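PDB 3F0Y: fiber protein from Human adenovirus 14, which forms the trimeric knob at the tip of the viral fiber, which probably attaches the virus to a receptor on the host cell. Local coordinates for residues A26-M30 / S94-P98; A50-V56 / F199-R205; Y125-N129 / L160-A164. All coordinates share one frame; numbering follows the deposited sequence. Where two conformers were deposited one is given.

Contact 1: residues A26-M30 / S94-P98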
ATOM      1  N   ALA A  26      10.881 -12.543 -22.489  1.00 24.61           N
ATOM      2  CA  ALA A  26      10.182 -13.160 -21.368  1.00 24.26           C
ATOM      3  C   ALA A  26      11.190 -13.764 -20.391  1.00 23.96           C
ATOM      4  O   ALA A  26      12.110 -14.477 -20.799  1.00 23.85           O
ATOM      5  CB  ALA A  26       9.220 -14.229 -21.870  1.00 24.20           C
ATOM      6  N   ASN A  27      11.020 -13.460 -19.106  1.00 23.67           N
ATOM      7  CA  ASN A  27      11.927 -13.932 -18.057  1.00 23.53           C
ATOM      8  C   ASN A  27      11.274 -14.950 -17.123  1.00 23.47           C
ATOM      9  O   ASN A  27      11.896 -15.403 -16.160  1.00 23.25           O
ATOM     10  CB  ASN A  27      12.459 -12.744 -17.239  1.00 23.38           C
ATOM     11  CG  ASN A  27      11.365 -12.023 -16.453  1.00 23.12           C
ATOM     12  OD1 ASN A  27      10.190 -12.382 -16.520  1.00 22.05           O
ATOM     13  ND2 ASN A  27      11.755 -10.995 -15.707  1.00 23.04           N
ATOM     14  N   CYS A  28      10.028 -15.311 -17.419  1.00 23.56           N
ATOM     15  CA  CYS A  28       9.219 -16.103 -16.503  1.00 23.75           C
ATOM     16  C   CYS A  28       8.381 -17.144 -17.242  1.00 23.86           C
ATOM     17  O   CYS A  28       7.782 -16.847 -18.276  1.00 23.88           O
ATOM     18  CB  CYS A  28       8.310 -15.170 -15.699  1.00 23.70           C
ATOM     19  SG  CYS A  28       7.248 -15.990 -14.501  1.00 23.64           S
ATOM     20  N   GLN A  29       8.364 -18.363 -16.710  1.00 24.17           N
ATOM     21  CA  GLN A  29       7.476 -19.417 -17.192  1.00 24.39           C
ATOM     22  C   GLN A  29       6.351 -19.605 -16.176  1.00 24.48           C
ATOM     23  O   GLN A  29       6.482 -20.365 -15.213  1.00 24.32           O
ATOM     24  CB  GLN A  29       8.244 -20.725 -17.407  1.00 24.35           C
ATOM     25  CG  GLN A  29       7.392 -21.845 -18.002  1.00 24.47           C
ATOM     26  CD  GLN A  29       8.195 -23.084 -18.354  1.00 24.84           C
ATOM     27  OE1 GLN A  29       9.394 -23.011 -18.627  1.00 25.93           O
ATOM     28  NE2 GLN A  29       7.529 -24.233 -18.355  1.00 25.54           N
ATOM     29  N   MET A  30       5.251 -18.891 -16.398  1.00 24.71           N
ATOM     30  CA  MET A  30       4.119 -18.892 -15.478  1.00 24.99           C
ATOM     31  C   MET A  30       3.272 -20.159 -15.591  1.00 25.31           C
ATOM     32  O   MET A  30       2.967 -20.796 -14.585  1.00 25.28           O
ATOM     33  CB  MET A  30       3.241 -17.663 -15.734  1.00 24.78           C
ATOM     34  CG  MET A  30       2.245 -17.370 -14.626  1.00 24.56           C
ATOM     35  SD  MET A  30       3.032 -16.704 -13.153  1.00 23.18           S
ATOM     36  CE  MET A  30       3.342 -15.020 -13.677  1.00 22.62           C
ATOM     37  N   SER A  94       9.403 -19.995 -11.117  1.00 23.12           N
ATOM     38  CA  SER A  94       8.757 -19.501 -12.327  1.00 23.00           C
ATOM     39  C   SER A  94       9.657 -18.486 -13.027  1.00 22.90           C
ATOM     40  O   SER A  94       9.800 -18.512 -14.251  1.00 22.83           O
ATOM     41  CB  SER A  94       7.413 -18.855 -11.984  1.00 22.94           C
ATOM     42  OG  SER A  94       6.627 -19.723 -11.190  1.00 22.82           O
ATOM     43  N   LEU A  95      10.257 -17.599 -12.236  1.00 22.85           N
ATOM     44  CA  LEU A  95      11.217 -16.619 -12.736  1.00 22.80           C
ATOM     45  C   LEU A  95      12.536 -17.321 -13.044  1.00 22.73           C
ATOM     46  O   LEU A  95      13.106 -17.981 -12.176  1.00 22.43           O
ATOM     47  CB  LEU A  95      11.438 -15.514 -11.698  1.00 22.78           C
ATOM     48  CG  LEU A  95      12.393 -14.371 -12.057  1.00 22.76           C
ATOM     49  CD1 LEU A  95      11.907 -13.591 -13.267  1.00 22.67           C
ATOM     50  CD2 LEU A  95      12.567 -13.449 -10.856  1.00 22.81           C
ATOM     51  N   LYS A  96      13.011 -17.168 -14.278  1.00 22.83           N
ATOM     52  CA  LYS A  96      14.186 -17.897 -14.763  1.00 22.96           C
ATOM     53  C   LYS A  96      15.448 -17.039 -14.856  1.00 23.13           C
ATOM     54  O   LYS A  96      16.519 -17.550 -15.186  1.00 23.34           O
ATOM     55  CB  LYS A  96      13.883 -18.517 -16.130  1.00 22.83           C
ATOM     56  CG  LYS A  96      12.682 -19.459 -16.135  1.00 22.61           C
ATOM     57  CD  LYS A  96      12.832 -20.567 -15.103  1.00 22.34           C
ATOM     58  CE  LYS A  96      11.769 -21.630 -15.251  1.00 22.28           C
ATOM     59  NZ  LYS A  96      11.962 -22.702 -14.236  1.00 21.87           N
ATOM     60  N   THR A  97      15.317 -15.745 -14.568  1.00 23.34           N
ATOM     61  CA  THR A  97      16.449 -14.828 -14.532  1.00 23.31           C
ATOM     62  C   THR A  97      16.636 -14.342 -13.095  1.00 23.40           C
ATOM     63  O   THR A  97      15.684 -13.856 -12.485  1.00 23.48           O
ATOM     64  CB  THR A  97      16.209 -13.615 -15.444  1.00 23.39           C
ATOM     65  OG1 THR A  97      15.942 -14.064 -16.778  1.00 23.88           O
ATOM     66  CG2 THR A  97      17.425 -12.696 -15.452  1.00 23.35           C
ATOM     67  N   PRO A  98      17.861 -14.471 -12.546  1.00 23.31           N
ATOM     68  CA  PRO A  98      18.094 -13.994 -11.182  1.00 23.21           C
ATOM     69  C   PRO A  98      17.798 -12.507 -11.011  1.00 23.13           C
ATOM     70  O   PRO A  98      17.910 -11.736 -11.966  1.00 23.18           O
ATOM     71  CB  PRO A  98      19.587 -14.258 -10.962  1.00 23.23           C
ATOM     72  CG  PRO A  98      19.956 -15.283 -11.955  1.00 23.33           C
ATOM     73  CD  PRO A  98      19.077 -15.056 -13.135  1.00 23.39           C
TER
HETATM   74  O   HOH W   1       5.469 -21.383 -12.952  1.00 23.02           O
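The first torsion of C28 (chi1 -179°) sets SG beside its own carbonyl carbon, where it meets S94; CG of L95 is placed the same way on its own residue, which carries the leucine branch to the facing chain. CD1 of L95 touches the carbonyl O of N27 at 3.4 Å and lies against the amide of the same asparagine, 3.6 Å from its ND2, the two side chains running obliquely past each other. SG of C28 rests 3.8 Å from CB of S94, and OG1 of T97 approaches CB of N27 at the outer end of the pairing.

Two backbone hydrogen bonds, one donated from each loop, flank the C28-L95 pair, whose CA atoms are 4.3 Å apart. N of K96 donates to O of N27 over 2.8 Å in a nearly straight bond (173°), and N of Q29 donates to O of S94 at 2.9 Å. That carbonyl also receives a CA-H...O contact from C28. A water bonded to OG of S94 donates to the carbonyl oxygens of Q29 and M30, closing the other end.

The pairing is a single backbone bridge between two irregular loops that run in nearly opposite directions, and it ties both to the sheets of the knob. N27 and C28 together face C39 as a classic beta bulge, and OD1 of N27 accepts from N of L41 in strand 39-48. The second loop is anchored to strand 73-82 through OG of S94 and N of E79, while L95 packs between the two strands, on L41 and L80.

Contact 2: residues A50-V56 / F199-R205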
ATOM      1  N   ALA A  50      12.209  -2.314   8.705  1.00 16.79           N
ATOM      2  CA  ALA A  50      12.065  -3.733   9.036  1.00 16.64           C
ATOM      3  C   ALA A  50      11.293  -4.516   7.971  1.00 16.43           C
ATOM      4  O   ALA A  50      11.213  -5.742   8.042  1.00 16.43           O
ATOM      5  CB  ALA A  50      11.378  -3.885  10.383  1.00 16.54           C
ATOM      6  N   LEU A  51      10.721  -3.809   6.997  1.00 16.30           N
ATOM      7  CA  LEU A  51       9.880  -4.426   5.977  1.00 16.20           C
ATOM      8  C   LEU A  51      10.540  -4.425   4.609  1.00 16.14           C
ATOM      9  O   LEU A  51      11.492  -3.687   4.360  1.00 16.28           O
ATOM     10  CB  LEU A  51       8.556  -3.667   5.866  1.00 16.04           C
ATOM     11  CG  LEU A  51       7.759  -3.456   7.152  1.00 15.81           C
ATOM     12  CD1 LEU A  51       6.491  -2.682   6.847  1.00 15.67           C
ATOM     13  CD2 LEU A  51       7.437  -4.786   7.806  1.00 15.61           C
ATOM     14  N   VAL A  52      10.011  -5.268   3.727  1.00 16.08           N
ATOM     15  CA  VAL A  52      10.293  -5.195   2.303  1.00 15.95           C
ATOM     16  C   VAL A  52       9.027  -4.695   1.628  1.00 15.97           C
ATOM     17  O   VAL A  52       7.937  -5.195   1.907  1.00 15.80           O
ATOM     18  CB  VAL A  52      10.680  -6.573   1.719  1.00 15.95           C
ATOM     19  CG1 VAL A  52      10.443  -6.618   0.210  1.00 15.61           C
ATOM     20  CG2 VAL A  52      12.131  -6.898   2.042  1.00 15.83           C
ATOM     21  N   THR A  53       9.169  -3.689   0.773  1.00 15.97           N
ATOM     22  CA  THR A  53       8.092  -3.269  -0.116  1.00 16.07           C
ATOM     23  C   THR A  53       8.204  -4.099  -1.395  1.00 15.91           C
ATOM     24  O   THR A  53       9.159  -3.947  -2.154  1.00 15.75           O
ATOM     25  CB  THR A  53       8.204  -1.772  -0.470  1.00 16.21           C
ATOM     26  OG1 THR A  53       8.231  -0.992   0.731  1.00 17.28           O
ATOM     27  CG2 THR A  53       7.035  -1.332  -1.336  1.00 16.18           C
ATOM     28  N   ALA A  54       7.236  -4.987  -1.615  1.00 15.86           N
ATOM     29  CA  ALA A  54       7.226  -5.857  -2.790  1.00 15.92           C
ATOM     30  C   ALA A  54       6.226  -5.323  -3.806  1.00 15.94           C
ATOM     31  O   ALA A  54       5.072  -5.076  -3.474  1.00 15.86           O
ATOM     32  CB  ALA A  54       6.876  -7.281  -2.394  1.00 15.96           C
ATOM     33  N   PHE A  55       6.687  -5.168  -5.044  1.00 15.85           N
ATOM     34  CA  PHE A  55       5.957  -4.483  -6.103  1.00 15.97           C
ATOM     35  C   PHE A  55       5.991  -5.398  -7.326  1.00 16.09           C
ATOM     36  O   PHE A  55       7.055  -5.608  -7.911  1.00 16.00           O
ATOM     37  CB  PHE A  55       6.665  -3.150  -6.369  1.00 15.86           C
ATOM     38  CG  PHE A  55       6.106  -2.347  -7.512  1.00 15.82           C
ATOM     39  CD1 PHE A  55       5.095  -1.419  -7.296  1.00 15.86           C
ATOM     40  CD2 PHE A  55       6.644  -2.464  -8.790  1.00 15.91           C
ATOM     41  CE1 PHE A  55       4.603  -0.648  -8.340  1.00 15.96           C
ATOM     42  CE2 PHE A  55       6.152  -1.698  -9.839  1.00 15.96           C
ATOM     43  CZ  PHE A  55       5.134  -0.787  -9.614  1.00 15.76           C
ATOM     44  N   VAL A  56       4.842  -5.966  -7.691  1.00 16.19           N
ATOM     45  CA  VAL A  56       4.821  -7.051  -8.675  1.00 16.38           C
ATOM     46  C   VAL A  56       3.681  -6.963  -9.694  1.00 16.60           C
ATOM     47  O   VAL A  56       2.545  -6.625  -9.357  1.00 16.53           O
ATOM     48  CB  VAL A  56       4.785  -8.435  -7.972  1.00 16.32           C
ATOM     49  CG1 VAL A  56       3.462  -8.644  -7.239  1.00 16.07           C
ATOM     50  CG2 VAL A  56       5.043  -9.560  -8.970  1.00 16.27           C
ATOM     51  N   PHE A 199       0.864  -4.795  -8.121  1.00 16.19           N
ATOM     52  CA  PHE A 199       0.411  -5.090  -6.771  1.00 16.23           C
ATOM     53  C   PHE A 199       1.566  -4.853  -5.815  1.00 16.12           C
ATOM     54  O   PHE A 199       2.649  -5.414  -5.993  1.00 15.74           O
ATOM     55  CB  PHE A 199      -0.070  -6.534  -6.658  1.00 16.27           C
ATOM     56  CG  PHE A 199      -0.460  -6.931  -5.261  1.00 16.10           C
ATOM     57  CD1 PHE A 199      -1.431  -6.215  -4.571  1.00 16.17           C
ATOM     58  CD2 PHE A 199       0.139  -8.016  -4.637  1.00 16.01           C
ATOM     59  CE1 PHE A 199      -1.795  -6.572  -3.281  1.00 16.17           C
ATOM     60  CE2 PHE A 199      -0.226  -8.384  -3.346  1.00 16.29           C
ATOM     61  CZ  PHE A 199      -1.193  -7.660  -2.668  1.00 16.08           C
ATOM     62  N   THR A 200       1.331  -4.012  -4.812  1.00 16.18           N
ATOM     63  CA  THR A 200       2.319  -3.759  -3.774  1.00 16.30           C
ATOM     64  C   THR A 200       1.888  -4.422  -2.475  1.00 16.36           C
ATOM     65  O   THR A 200       0.781  -4.190  -1.993  1.00 16.25           O
ATOM     66  CB  THR A 200       2.523  -2.258  -3.532  1.00 16.30           C
ATOM     67  OG1 THR A 200       2.950  -1.637  -4.750  1.00 16.80           O
ATOM     68  CG2 THR A 200       3.580  -2.026  -2.457  1.00 16.25           C
ATOM     69  N   PHE A 201       2.762  -5.259  -1.926  1.00 16.42           N
ATOM     70  CA  PHE A 201       2.545  -5.836  -0.609  1.00 16.69           C
ATOM     71  C   PHE A 201       3.797  -5.704   0.237  1.00 16.87           C
ATOM     72  O   PHE A 201       4.878  -5.392  -0.271  1.00 16.97           O
ATOM     73  CB  PHE A 201       2.082  -7.295  -0.694  1.00 16.70           C
ATOM     74  CG  PHE A 201       3.077  -8.226  -1.328  1.00 16.79           C
ATOM     75  CD1 PHE A 201       3.874  -9.052  -0.546  1.00 16.75           C
ATOM     76  CD2 PHE A 201       3.193  -8.304  -2.710  1.00 16.87           C
ATOM     77  CE1 PHE A 201       4.782  -9.926  -1.130  1.00 16.70           C
ATOM     78  CE2 PHE A 201       4.100  -9.175  -3.300  1.00 16.89           C
ATOM     79  CZ  PHE A 201       4.895  -9.987  -2.508  1.00 16.76           C
ATOM     80  N   TYR A 202       3.627  -5.941   1.532  1.00 17.00           N
ATOM     81  CA  TYR A 202       4.697  -5.750   2.500  0.50 17.10           C
ATOM     82  C   TYR A 202       4.887  -7.003   3.341  1.00 17.12           C
ATOM     83  O   TYR A 202       3.933  -7.726   3.624  1.00 17.12           O
ATOM     84  CB  TYR A 202       4.384  -4.547   3.394  0.50 17.26           C
ATOM     85  CG  TYR A 202       3.872  -3.355   2.620  0.50 17.41           C
ATOM     86  CD1 TYR A 202       4.708  -2.292   2.299  0.50 17.48           C
ATOM     87  CD2 TYR A 202       2.551  -3.308   2.179  0.50 17.46           C
ATOM     88  CE1 TYR A 202       4.236  -1.206   1.576  0.50 17.51           C
ATOM     89  CE2 TYR A 202       2.072  -2.233   1.461  0.50 17.51           C
ATOM     90  CZ  TYR A 202       2.916  -1.186   1.161  0.50 17.53           C
ATOM     91  OH  TYR A 202       2.431  -0.120   0.445  0.50 18.01           O
ATOM     92  N   TYR A 203       6.132  -7.260   3.722  1.00 17.19           N
ATOM     93  CA  TYR A 203       6.425  -8.363   4.612  1.00 17.36           C
ATOM     94  C   TYR A 203       7.650  -8.066   5.458  1.00 17.65           C
ATOM     95  O   TYR A 203       8.520  -7.285   5.062  1.00 17.27           O
ATOM     96  CB  TYR A 203       6.567  -9.686   3.847  1.00 17.15           C
ATOM     97  CG  TYR A 203       7.668  -9.755   2.807  1.00 16.93           C
ATOM     98  CD1 TYR A 203       8.993  -9.965   3.177  1.00 16.67           C
ATOM     99  CD2 TYR A 203       7.376  -9.659   1.449  1.00 16.77           C
ATOM    100  CE1 TYR A 203      10.003 -10.054   2.224  1.00 16.78           C
ATOM    101  CE2 TYR A 203       8.377  -9.747   0.487  1.00 16.80           C
ATOM    102  CZ  TYR A 203       9.689  -9.945   0.883  1.00 16.77           C
ATOM    103  OH  TYR A 203      10.685 -10.037  -0.062  1.00 17.05           O
ATOM    104  N   ILE A 204       7.691  -8.685   6.634  1.00 18.11           N
ATOM    105  CA  ILE A 204       8.795  -8.516   7.565  1.00 18.70           C
ATOM    106  C   ILE A 204       9.990  -9.265   7.003  1.00 19.18           C
ATOM    107  O   ILE A 204       9.900 -10.455   6.699  1.00 18.94           O
ATOM    108  CB  ILE A 204       8.444  -9.054   8.962  1.00 18.57           C
ATOM    109  CG1 ILE A 204       7.292  -8.244   9.567  1.00 18.69           C
ATOM    110  CG2 ILE A 204       9.663  -9.001   9.877  1.00 18.28           C
ATOM    111  CD1 ILE A 204       6.694  -8.863  10.806  1.00 18.85           C
ATOM    112  N   ARG A 205      11.108  -8.569   6.855  1.00 19.95           N
ATOM    113  CA  ARG A 205      12.244  -9.160   6.170  1.00 20.73           C
ATOM    114  C   ARG A 205      13.176  -9.930   7.100  1.00 21.07           C
ATOM    115  O   ARG A 205      13.272  -9.651   8.299  1.00 20.69           O
ATOM    116  CB  ARG A 205      13.007  -8.121   5.341  1.00 21.04           C
ATOM    117  CG  ARG A 205      13.610  -6.952   6.089  1.00 21.36           C
ATOM    118  CD  ARG A 205      14.061  -5.897   5.084  1.00 21.84           C
ATOM    119  NE  ARG A 205      14.764  -4.762   5.674  1.00 22.94           N
ATOM    120  CZ  ARG A 205      15.996  -4.810   6.179  1.00 23.73           C
ATOM    121  NH1 ARG A 205      16.691  -5.941   6.185  1.00 24.65           N
ATOM    122  NH2 ARG A 205      16.542  -3.713   6.688  1.00 23.88           N
TER
HETATM  123  O   HOH W   2      12.734  -7.399   9.866  1.00 16.75           O
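Backbone hydrogen bonds join A50-V56 to F199-R205 as neighbouring antiparallel strands, their axes 4.6 Å apart at closest approach. V52 with Y203, A54 with F201 and V56 with F199 form hydrogen-bonded pairs, each bonded in both directions. A54 N to F201 O is short at 2.7 Å, whereas the return bond from Y203 N to V52 O stretches to 3.3 Å. R205 N continues the ladder beyond the strand with a straight bond to A50 O, and a water donates to both carbonyl oxygens of A50 and R205.

CH-pi contacts dominate the face carrying V52, A54 and V56. CB of A54 sits over the face of the F201 ring, 3.5 Å from its centroid, and CB of V52 lies similarly over the Y203 ring at 3.8 Å. Both aromatic residues hold CG between the backbone N and carbonyl carbon (chi1 63° in F201), a rotation that swings the rings back over the partner strand. CG1 of V56 meets the F201 ring at its edge. The extended R205 crosses V52 at about a right angle, its CB against CG2.

Van der Waals packing is lighter on the face of T53, F55, T200 and Y202: the CG2 methyls of T53 and T200 are 3.7 Å apart, and OG1 of T200 lies at the edge of the F55 ring, 3.3 Å from CD1.

In the knob's beta-sandwich of two packed antiparallel sheets, strand 199-204 is outermost in its sheet within the chain, and 51-60 borders 39-48. The face bearing F199, F201 and Y203 packs on strand 151-160 of the second sheet; the opposite face turns to the trimer interface, where one modelled conformer of Y202 hydrogen-bonds through OH to OH of Y202 in each of the other two subunits.

Contact 3: residues Y125-N129 / L160-A164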
ATOM      1  N   TYR A 125       7.255 -15.670   9.019  1.00 17.78           N
ATOM      2  CA  TYR A 125       6.596 -16.577   8.077  1.00 18.02           C
ATOM      3  C   TYR A 125       7.295 -17.938   8.123  1.00 18.29           C
ATOM      4  O   TYR A 125       8.210 -18.207   7.338  1.00 18.24           O
ATOM      5  CB  TYR A 125       6.624 -15.969   6.670  1.00 17.61           C
ATOM      6  CG  TYR A 125       6.296 -14.495   6.693  1.00 17.28           C
ATOM      7  CD1 TYR A 125       7.283 -13.537   6.487  1.00 16.97           C
ATOM      8  CD2 TYR A 125       5.008 -14.060   6.977  1.00 16.87           C
ATOM      9  CE1 TYR A 125       6.989 -12.187   6.535  1.00 16.83           C
ATOM     10  CE2 TYR A 125       4.703 -12.711   7.026  1.00 16.92           C
ATOM     11  CZ  TYR A 125       5.700 -11.778   6.805  1.00 17.01           C
ATOM     12  OH  TYR A 125       5.414 -10.435   6.853  1.00 16.51           O
ATOM     13  N   PRO A 126       6.877 -18.798   9.066  1.00 18.76           N
ATOM     14  CA  PRO A 126       7.577 -20.056   9.294  1.00 19.18           C
ATOM     15  C   PRO A 126       7.341 -21.102   8.213  1.00 19.58           C
ATOM     16  O   PRO A 126       6.448 -20.949   7.378  1.00 19.48           O
ATOM     17  CB  PRO A 126       7.003 -20.535  10.631  1.00 19.13           C
ATOM     18  CG  PRO A 126       5.656 -19.939  10.699  1.00 19.14           C
ATOM     19  CD  PRO A 126       5.728 -18.633   9.975  1.00 18.82           C
ATOM     20  N   PHE A 127       8.169 -22.143   8.236  1.00 20.03           N
ATOM     21  CA  PHE A 127       7.965 -23.330   7.415  1.00 20.47           C
ATOM     22  C   PHE A 127       7.394 -24.439   8.285  1.00 20.92           C
ATOM     23  O   PHE A 127       7.792 -24.591   9.443  1.00 21.04           O
ATOM     24  CB  PHE A 127       9.283 -23.811   6.803  1.00 20.39           C
ATOM     25  CG  PHE A 127       9.727 -23.018   5.615  1.00 20.38           C
ATOM     26  CD1 PHE A 127      10.587 -21.941   5.766  1.00 20.12           C
ATOM     27  CD2 PHE A 127       9.297 -23.356   4.340  1.00 20.07           C
ATOM     28  CE1 PHE A 127      11.006 -21.213   4.672  1.00 20.10           C
ATOM     29  CE2 PHE A 127       9.710 -22.629   3.236  1.00 20.24           C
ATOM     30  CZ  PHE A 127      10.567 -21.553   3.401  1.00 20.29           C
ATOM     31  N   ASN A 128       6.459 -25.202   7.720  1.00 21.51           N
ATOM     32  CA  ASN A 128       5.945 -26.425   8.343  1.00 21.88           C
ATOM     33  C   ASN A 128       5.430 -26.219   9.765  1.00 22.19           C
ATOM     34  O   ASN A 128       5.683 -27.037  10.653  1.00 22.63           O
ATOM     35  CB  ASN A 128       7.028 -27.511   8.328  1.00 22.23           C
ATOM     36  CG  ASN A 128       7.604 -27.738   6.945  1.00 23.01           C
ATOM     37  OD1 ASN A 128       6.916 -27.567   5.938  1.00 24.37           O
ATOM     38  ND2 ASN A 128       8.874 -28.125   6.887  1.00 24.13           N
ATOM     39  N   ASN A 129       4.719 -25.112   9.973  1.00 22.22           N
ATOM     40  CA  ASN A 129       4.120 -24.801  11.262  1.00 22.13           C
ATOM     41  C   ASN A 129       2.615 -24.642  11.080  1.00 22.17           C
ATOM     42  O   ASN A 129       2.135 -23.573  10.699  1.00 22.11           O
ATOM     43  CB  ASN A 129       4.741 -23.528  11.849  1.00 22.07           C
ATOM     44  CG  ASN A 129       4.418 -23.339  13.322  1.00 22.19           C
ATOM     45  OD1 ASN A 129       3.355 -23.737  13.799  1.00 22.37           O
ATOM     46  ND2 ASN A 129       5.339 -22.721  14.052  1.00 21.73           N
ATOM     47  N   LEU A 160       4.044 -16.632   1.821  1.00 19.04           N
ATOM     48  CA  LEU A 160       5.466 -16.536   2.113  1.00 19.34           C
ATOM     49  C   LEU A 160       5.916 -17.790   2.844  1.00 19.52           C
ATOM     50  O   LEU A 160       5.281 -18.210   3.809  1.00 19.66           O
ATOM     51  CB  LEU A 160       5.746 -15.303   2.969  1.00 19.17           C
ATOM     52  CG  LEU A 160       5.271 -13.978   2.369  1.00 18.85           C
ATOM     53  CD1 LEU A 160       5.537 -12.835   3.329  1.00 18.62           C
ATOM     54  CD2 LEU A 160       5.935 -13.722   1.027  1.00 18.54           C
ATOM     55  N   ASN A 161       7.013 -18.383   2.375  1.00 19.88           N
ATOM     56  CA  ASN A 161       7.596 -19.573   2.991  1.00 20.30           C
ATOM     57  C   ASN A 161       6.575 -20.714   3.128  1.00 20.76           C
ATOM     58  O   ASN A 161       6.115 -21.235   2.114  1.00 20.92           O
ATOM     59  CB  ASN A 161       8.260 -19.197   4.322  1.00 20.13           C
ATOM     60  CG  ASN A 161       9.417 -18.226   4.139  1.00 19.70           C
ATOM     61  OD1 ASN A 161      10.006 -18.141   3.062  1.00 18.87           O
ATOM     62  ND2 ASN A 161       9.746 -17.487   5.193  1.00 18.95           N
ATOM     63  N   GLN A 162       6.221 -21.090   4.360  1.00 21.46           N
ATOM     64  CA  GLN A 162       5.231 -22.142   4.644  1.00 21.77           C
ATOM     65  C   GLN A 162       5.701 -23.554   4.288  1.00 22.02           C
ATOM     66  O   GLN A 162       5.772 -24.422   5.160  1.00 22.14           O
ATOM     67  CB  GLN A 162       3.876 -21.844   3.975  1.00 21.81           C
ATOM     68  CG  GLN A 162       2.801 -22.903   4.216  1.00 22.47           C
ATOM     69  CD  GLN A 162       2.654 -23.275   5.677  1.00 24.09           C
ATOM     70  OE1 GLN A 162       2.500 -22.408   6.534  1.00 25.91           O
ATOM     71  NE2 GLN A 162       2.701 -24.571   5.969  1.00 25.52           N
ATOM     72  N   ARG A 163       5.997 -23.791   3.014  1.00 22.32           N
ATOM     73  CA  ARG A 163       6.403 -25.122   2.578  1.00 22.98           C
ATOM     74  C   ARG A 163       7.515 -25.048   1.527  1.00 23.11           C
ATOM     75  O   ARG A 163       7.430 -24.286   0.565  1.00 23.05           O
ATOM     76  CB  ARG A 163       5.172 -25.918   2.104  1.00 23.05           C
ATOM     77  CG  ARG A 163       5.070 -26.238   0.620  1.00 23.88           C
ATOM     78  CD  ARG A 163       3.727 -26.896   0.297  1.00 24.37           C
ATOM     79  NE  ARG A 163       2.832 -25.982  -0.413  1.00 25.84           N
ATOM     80  CZ  ARG A 163       2.832 -25.787  -1.733  1.00 26.46           C
ATOM     81  NH1 ARG A 163       3.679 -26.442  -2.522  1.00 27.35           N
ATOM     82  NH2 ARG A 163       1.976 -24.928  -2.271  1.00 26.76           N
ATOM     83  N   ALA A 164       8.576 -25.818   1.750  1.00 23.52           N
ATOM     84  CA  ALA A 164       9.697 -25.896   0.817  1.00 23.76           C
ATOM     85  C   ALA A 164       9.502 -27.096  -0.099  1.00 24.10           C
ATOM     86  O   ALA A 164       8.826 -28.056   0.268  1.00 24.35           O
ATOM     87  CB  ALA A 164      11.009 -26.016   1.576  1.00 23.83           C
TER
HETATM   88  O   HOH W   3       8.474 -27.493   3.844  1.00 29.26           O
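The carboxamide nitrogen ND2 of N161 is gripped by two carbonyls: it donates to O of Y125 across the contact, at 2.7 Å and 163°, and to O of P120. Chi1 of N161 (-63°) sets CG beside its own backbone N, placing ND2 in the plane of the Y125 carbonyl. With OD1 accepting from the backbone N of C172, both ends of this buried amide are held and its rotation is fixed.

CB of N161 also presses over one face of the F127 ring, 3.6 Å from the centroid, where the ring and amide planes are 25° apart. CB of A164 touches the same ring at CE2. Deeper, CD1 of L160 makes a CH-pi contact 3.5 Å from the centroid of the Y125 ring, almost squarely above its centre.

F127 and Q162 form a single backbone bridge. N of N128 donates to O of Q162 at 2.8 Å, while the bond from N of Q162 to O of P126 is weak. A water donates to OD1 of N128 and accepts from N of A164.

At the end of strand 151-160, Q162 is the centre of a classic gamma turn closed by the hydrogen bond from R163 N to N161 O. This loop-to-loop pairing ties 125-129 to the start of the connection to strand 171-180, with F127 on C172 and L160 on I173.

Contacts 2 and 3 adjoin, their centres 17 Å apart: OH of Y125 probably accepts a hydrogen bond from N of I204 at 2.9 Å, and CD1 of L160 packs on CB of Y203 at 3.4 Å. The loop pairing of contact 3 is thereby fastened to the end of the strand pair, and Y125 extends it to F55 of a neighbouring subunit. Contact 1 stands apart, about 7 Å from contact 2 and 11 Å from contact 3 between nearest atoms, and no other subunit touches it. Contacts 1 and 2 lie on opposite sides of the chain's centre, yet strand 39-48 links them, anchoring N27 and flanking strand 51-60.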